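Local structure of integral membrane indolylacetylinositol arabinosyltransferase EmbB (Mycolicibacterium smegmatis MC2 155, 7BVC) at residues Q835-L846 against V928-L939. The protein probably transfers arabinose units during polymerization of the arabinan of mycobacterial cell-wall arabinogalactan, and binds the drug ethambutol. Sequence-based numbering, arbitrary orientation.
Sequences QESRLSSAWYEL and VAVRVVAEDLSL. With CA (calcium ion), chain K.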
loop_
_atom_site.group_PDB
_atom_site.type_symbol
_atom_site.label_atom_id
_atom_site.label_comp_id
_atom_site.label_asym_id
_atom_site.label_seq_id
_atom_site.Cartn_x
_atom_site.Cartn_y
_atom_site.Cartn_z
ATOM N N GLN B 835 -34.900 -2.198 22.698
ATOM C CA GLN B 835 -36.025 -3.112 22.824
ATOM C C GLN B 835 -35.909 -4.187 21.755
ATOM O O GLN B 835 -35.170 -4.041 20.778
ATOM C CB GLN B 835 -37.355 -2.360 22.696
ATOM C CG GLN B 835 -38.572 -3.096 23.223
ATOM C CD GLN B 835 -39.832 -2.267 23.103
ATOM O OE1 GLN B 835 -39.832 -1.207 22.477
ATOM N NE2 GLN B 835 -40.916 -2.746 23.699
ATOM N N GLU B 836 -36.647 -5.274 21.959
ATOM C CA GLU B 836 -36.807 -6.320 20.959
ATOM C C GLU B 836 -38.041 -5.992 20.129
ATOM O O GLU B 836 -39.129 -5.801 20.682
ATOM C CB GLU B 836 -36.942 -7.693 21.611
ATOM C CG GLU B 836 -35.649 -8.242 22.180
ATOM C CD GLU B 836 -35.806 -9.654 22.700
ATOM O OE1 GLU B 836 -36.793 -9.915 23.420
ATOM O OE2 GLU B 836 -34.946 -10.503 22.386
ATOM N N SER B 837 -37.870 -5.931 18.814
ATOM C CA SER B 837 -38.897 -5.433 17.914
ATOM C C SER B 837 -39.416 -6.552 17.020
ATOM O O SER B 837 -38.648 -7.404 16.566
ATOM C CB SER B 837 -38.352 -4.293 17.053
ATOM O OG SER B 837 -38.267 -3.092 17.799
ATOM N N ARG B 838 -40.725 -6.540 16.779
ATOM C CA ARG B 838 -41.365 -7.483 15.877
ATOM C C ARG B 838 -42.361 -6.736 15.005
ATOM O O ARG B 838 -42.807 -5.635 15.341
ATOM C CB ARG B 838 -42.074 -8.612 16.636
ATOM C CG ARG B 838 -41.154 -9.712 17.127
ATOM C CD ARG B 838 -40.671 -9.435 18.538
ATOM N NE ARG B 838 -39.798 -10.490 19.038
ATOM C CZ ARG B 838 -40.175 -11.417 19.912
ATOM N NH1 ARG B 838 -41.413 -11.417 20.385
ATOM N NH2 ARG B 838 -39.314 -12.341 20.314
ATOM N N LEU B 839 -42.712 -7.350 13.881
ATOM C CA LEU B 839 -43.645 -6.755 12.936
ATOM C C LEU B 839 -44.121 -7.834 11.979
ATOM O O LEU B 839 -43.325 -8.650 11.512
ATOM C CB LEU B 839 -42.991 -5.596 12.164
ATOM C CG LEU B 839 -43.816 -4.834 11.122
ATOM C CD1 LEU B 839 -43.476 -3.356 11.157
ATOM C CD2 LEU B 839 -43.563 -5.386 9.731
ATOM N N SER B 840 -45.421 -7.831 11.698
ATOM C CA SER B 840 -46.007 -8.763 10.741
ATOM C C SER B 840 -47.103 -8.015 9.998
ATOM O O SER B 840 -48.176 -7.775 10.556
ATOM C CB SER B 840 -46.558 -10.002 11.440
ATOM O OG SER B 840 -45.513 -10.763 12.017
ATOM N N SER B 841 -46.836 -7.657 8.745
ATOM C CA SER B 841 -47.743 -6.807 7.996
ATOM C C SER B 841 -49.030 -7.555 7.663
ATOM O O SER B 841 -49.207 -8.732 7.987
ATOM C CB SER B 841 -47.068 -6.312 6.721
ATOM O OG SER B 841 -45.959 -5.486 7.022
ATOM N N ALA B 842 -49.947 -6.849 7.010
ATOM C CA ALA B 842 -51.156 -7.474 6.511
ATOM C C ALA B 842 -50.830 -8.354 5.307
ATOM O O ALA B 842 -49.696 -8.401 4.824
ATOM C CB ALA B 842 -52.191 -6.416 6.135
ATOM N N TRP B 843 -51.846 -9.052 4.817
ATOM C CA TRP B 843 -51.690 -9.926 3.663
ATOM C C TRP B 843 -51.811 -9.095 2.390
ATOM O O TRP B 843 -52.859 -8.494 2.132
ATOM C CB TRP B 843 -52.733 -11.039 3.684
ATOM C CG TRP B 843 -52.530 -12.039 4.778
ATOM C CD1 TRP B 843 -53.341 -12.254 5.851
ATOM C CD2 TRP B 843 -51.445 -12.966 4.903
ATOM N NE1 TRP B 843 -52.831 -13.257 6.636
ATOM C CE2 TRP B 843 -51.667 -13.711 6.077
ATOM C CE3 TRP B 843 -50.310 -13.238 4.137
ATOM C CZ2 TRP B 843 -50.795 -14.707 6.500
ATOM C CZ3 TRP B 843 -49.445 -14.229 4.562
ATOM C CH2 TRP B 843 -49.692 -14.951 5.730
ATOM N N TYR B 844 -50.743 -9.066 1.600
ATOM C CA TYR B 844 -50.695 -8.283 0.374
ATOM C C TYR B 844 -50.988 -9.195 -0.811
ATOM O O TYR B 844 -50.347 -10.238 -0.969
ATOM C CB TYR B 844 -49.336 -7.604 0.218
ATOM C CG TYR B 844 -49.158 -6.397 1.108
ATOM C CD1 TYR B 844 -49.795 -5.200 0.819
ATOM C CD2 TYR B 844 -48.361 -6.458 2.242
ATOM C CE1 TYR B 844 -49.641 -4.096 1.631
ATOM C CE2 TYR B 844 -48.202 -5.358 3.061
ATOM C CZ TYR B 844 -48.845 -4.181 2.748
ATOM O OH TYR B 844 -48.691 -3.079 3.555
ATOM N N GLU B 845 -51.953 -8.794 -1.635
ATOM C CA GLU B 845 -52.375 -9.594 -2.776
ATOM C C GLU B 845 -51.212 -9.844 -3.731
ATOM O O GLU B 845 -50.274 -9.049 -3.824
ATOM C CB GLU B 845 -53.514 -8.884 -3.513
ATOM C CG GLU B 845 -54.095 -9.645 -4.695
ATOM C CD GLU B 845 -55.056 -8.808 -5.520
ATOM O OE1 GLU B 845 -55.257 -7.623 -5.183
ATOM O OE2 GLU B 845 -55.606 -9.336 -6.509
ATOM N N LEU B 846 -51.277 -10.981 -4.448
ATOM C CA LEU B 846 -50.407 -11.235 -5.585
ATOM C C LEU B 846 -51.169 -10.974 -6.881
ATOM O O LEU B 846 -52.389 -11.154 -6.931
ATOM C CB LEU B 846 -49.885 -12.674 -5.563
ATOM C CG LEU B 846 -48.591 -12.899 -4.776
ATOM C CD1 LEU B 846 -48.218 -14.370 -4.768
ATOM C CD2 LEU B 846 -47.451 -12.061 -5.332
ATOM N N VAL B 928 -51.177 -17.078 -2.609
ATOM C CA VAL B 928 -52.299 -16.165 -2.745
ATOM C C VAL B 928 -51.964 -14.769 -2.242
ATOM O O VAL B 928 -52.386 -13.772 -2.839
ATOM C CB VAL B 928 -53.543 -16.718 -2.020
ATOM C CG1 VAL B 928 -54.759 -15.854 -2.302
ATOM C CG2 VAL B 928 -53.783 -18.148 -2.445
ATOM N N ALA B 929 -51.204 -14.667 -1.155
ATOM C CA ALA B 929 -50.868 -13.371 -0.594
ATOM C C ALA B 929 -49.475 -13.426 0.011
ATOM O O ALA B 929 -48.880 -14.494 0.171
ATOM C CB ALA B 929 -51.892 -12.929 0.451
ATOM N N VAL B 930 -48.982 -12.248 0.382
ATOM C CA VAL B 930 -47.597 -12.048 0.791
ATOM C C VAL B 930 -47.578 -11.034 1.926
ATOM O O VAL B 930 -48.351 -10.074 1.928
ATOM C CB VAL B 930 -46.744 -11.585 -0.412
ATOM C CG1 VAL B 930 -45.496 -10.878 0.041
ATOM C CG2 VAL B 930 -46.383 -12.770 -1.294
ATOM N N ARG B 931 -46.701 -11.257 2.905
ATOM C CA ARG B 931 -46.538 -10.308 4.000
ATOM C C ARG B 931 -45.081 -10.288 4.438
ATOM O O ARG B 931 -44.305 -11.201 4.147
ATOM C CB ARG B 931 -47.442 -10.640 5.190
ATOM C CG ARG B 931 -47.050 -11.887 5.957
ATOM C CD ARG B 931 -48.009 -12.120 7.110
ATOM N NE ARG B 931 -47.664 -13.307 7.881
ATOM C CZ ARG B 931 -48.357 -13.740 8.929
ATOM N NH1 ARG B 931 -47.974 -14.832 9.574
ATOM N NH2 ARG B 931 -49.438 -13.083 9.326
ATOM N N VAL B 932 -44.722 -9.225 5.152
ATOM C CA VAL B 932 -43.352 -8.983 5.591
ATOM C C VAL B 932 -43.237 -9.336 7.065
ATOM O O VAL B 932 -44.034 -8.870 7.887
ATOM C CB VAL B 932 -42.943 -7.521 5.352
ATOM C CG1 VAL B 932 -41.466 -7.324 5.656
ATOM C CG2 VAL B 932 -43.263 -7.105 3.928
ATOM N N VAL B 933 -42.242 -10.153 7.402
ATOM C CA VAL B 933 -41.926 -10.491 8.784
ATOM C C VAL B 933 -40.536 -9.942 9.086
ATOM O O VAL B 933 -39.535 -10.412 8.530
ATOM C CB VAL B 933 -42.016 -12.002 9.052
ATOM C CG1 VAL B 933 -43.467 -12.441 9.074
ATOM C CG2 VAL B 933 -41.269 -12.792 7.994
ATOM N N ALA B 934 -40.476 -8.928 9.943
ATOM C CA ALA B 934 -39.227 -8.281 10.309
ATOM C C ALA B 934 -38.978 -8.462 11.798
ATOM O O ALA B 934 -39.915 -8.495 12.599
ATOM C CB ALA B 934 -39.243 -6.791 9.960
ATOM N N GLU B 935 -37.705 -8.582 12.162
ATOM C CA GLU B 935 -37.341 -8.837 13.550
ATOM C C GLU B 935 -35.926 -8.341 13.803
ATOM O O GLU B 935 -35.002 -8.660 13.045
ATOM C CB GLU B 935 -37.463 -10.324 13.878
ATOM C CG GLU B 935 -37.281 -10.652 15.344
ATOM C CD GLU B 935 -37.527 -12.115 15.639
ATOM O OE1 GLU B 935 -37.794 -12.876 14.686
ATOM O OE2 GLU B 935 -37.466 -12.506 16.823
ATOM N N ASP B 936 -35.778 -7.561 14.876
ATOM C CA ASP B 936 -34.512 -6.991 15.325
ATOM C C ASP B 936 -34.343 -7.340 16.797
ATOM O O ASP B 936 -35.069 -6.817 17.649
ATOM C CB ASP B 936 -34.485 -5.479 15.109
ATOM C CG ASP B 936 -33.413 -4.786 15.929
ATOM O OD1 ASP B 936 -32.271 -4.676 15.443
ATOM O OD2 ASP B 936 -33.716 -4.342 17.055
ATOM N N LEU B 937 -33.391 -8.222 17.099
ATOM C CA LEU B 937 -33.216 -8.750 18.446
ATOM C C LEU B 937 -31.922 -8.293 19.106
ATOM O O LEU B 937 -31.504 -8.895 20.103
ATOM C CB LEU B 937 -33.273 -10.277 18.426
ATOM C CG LEU B 937 -34.570 -10.906 17.919
ATOM C CD1 LEU B 937 -34.481 -12.419 18.002
ATOM C CD2 LEU B 937 -35.762 -10.390 18.708
ATOM N N SER B 938 -31.274 -7.258 18.583
ATOM C CA SER B 938 -30.043 -6.733 19.159
ATOM C C SER B 938 -30.346 -5.447 19.914
ATOM O O SER B 938 -31.050 -4.572 19.398
ATOM C CB SER B 938 -28.998 -6.478 18.073
ATOM O OG SER B 938 -27.739 -6.164 18.641
ATOM N N LEU B 939 -29.817 -5.336 21.130
ATOM C CA LEU B 939 -30.007 -4.148 21.947
ATOM C C LEU B 939 -28.915 -3.106 21.739
ATOM O O LEU B 939 -28.890 -2.105 22.459
ATOM C CB LEU B 939 -30.078 -4.516 23.428
ATOM C CG LEU B 939 -31.246 -5.371 23.913
ATOM C CD1 LEU B 939 -31.175 -5.493 25.421
ATOM C CD2 LEU B 939 -32.573 -4.782 23.478
HETATM CA CA CA K . -32.014 -2.579 18.190
#
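Strand 837-845, the outermost strand of a four-stranded antiparallel sheet in the EmbC C-terminal domain, pairs with strand 929-936 in two runs separated by a one-residue shift in register. In the first run Ser837 N donates to Asp936 O at 3.2 Å, and Ala934 N reaches Leu839 O; Ser841 N then uses Val932 O. After the loop at Ser841-Trp843 pairing resumes, Tyr844 N and Val930 O being 2.6 Å apart.

The face that carries Arg838, Ser840, Val933 and Glu935 is more exposed and partly charged, a place suited to long ionic side chains. Arg838, bent at chi2 (92°), lies beside the extended Glu935, and its NE makes a long salt bridge of 3.8 Å to Glu935 OE2, the two planar groups almost perpendicular. Leu937 CD2 packs near the edge of the same guanidinium and also touches the extended chain of Glu836. Farther along, Arg931 crosses Trp843: its CD sits 3.6 Å from the centroid of the indole six-membered ring, a CH-pi contact over the face, while the guanidinium lies nearly parallel to the ring (9°), with NE 3.4 Å from Trp843 CH2. Arginine suits this place because its aliphatic chain and flat cationic end can both cover an aromatic face; Glu886 on strand 882-889 binds NH1.

The other face carries Leu839, Ala934, Val930 and Tyr844, suited to a buried layer; Tyr844's ring edge lies by Val930 O. Asp936, also here, gives calcium a hard carboxylate ligand, OD2, at 2.7 Å; backbone O atoms of Ser938 and Asp943 complete the protein ligands. Strand 882-889 flanks 929-936 on the side away from 837-845, Ile945 of strand 945-947, in a second sheet, packs on Ala934 and Asp936, and Ala842, Trp843 and Glu845 make backbone hydrogen bonds to Pro760, Leu751 and Thr749.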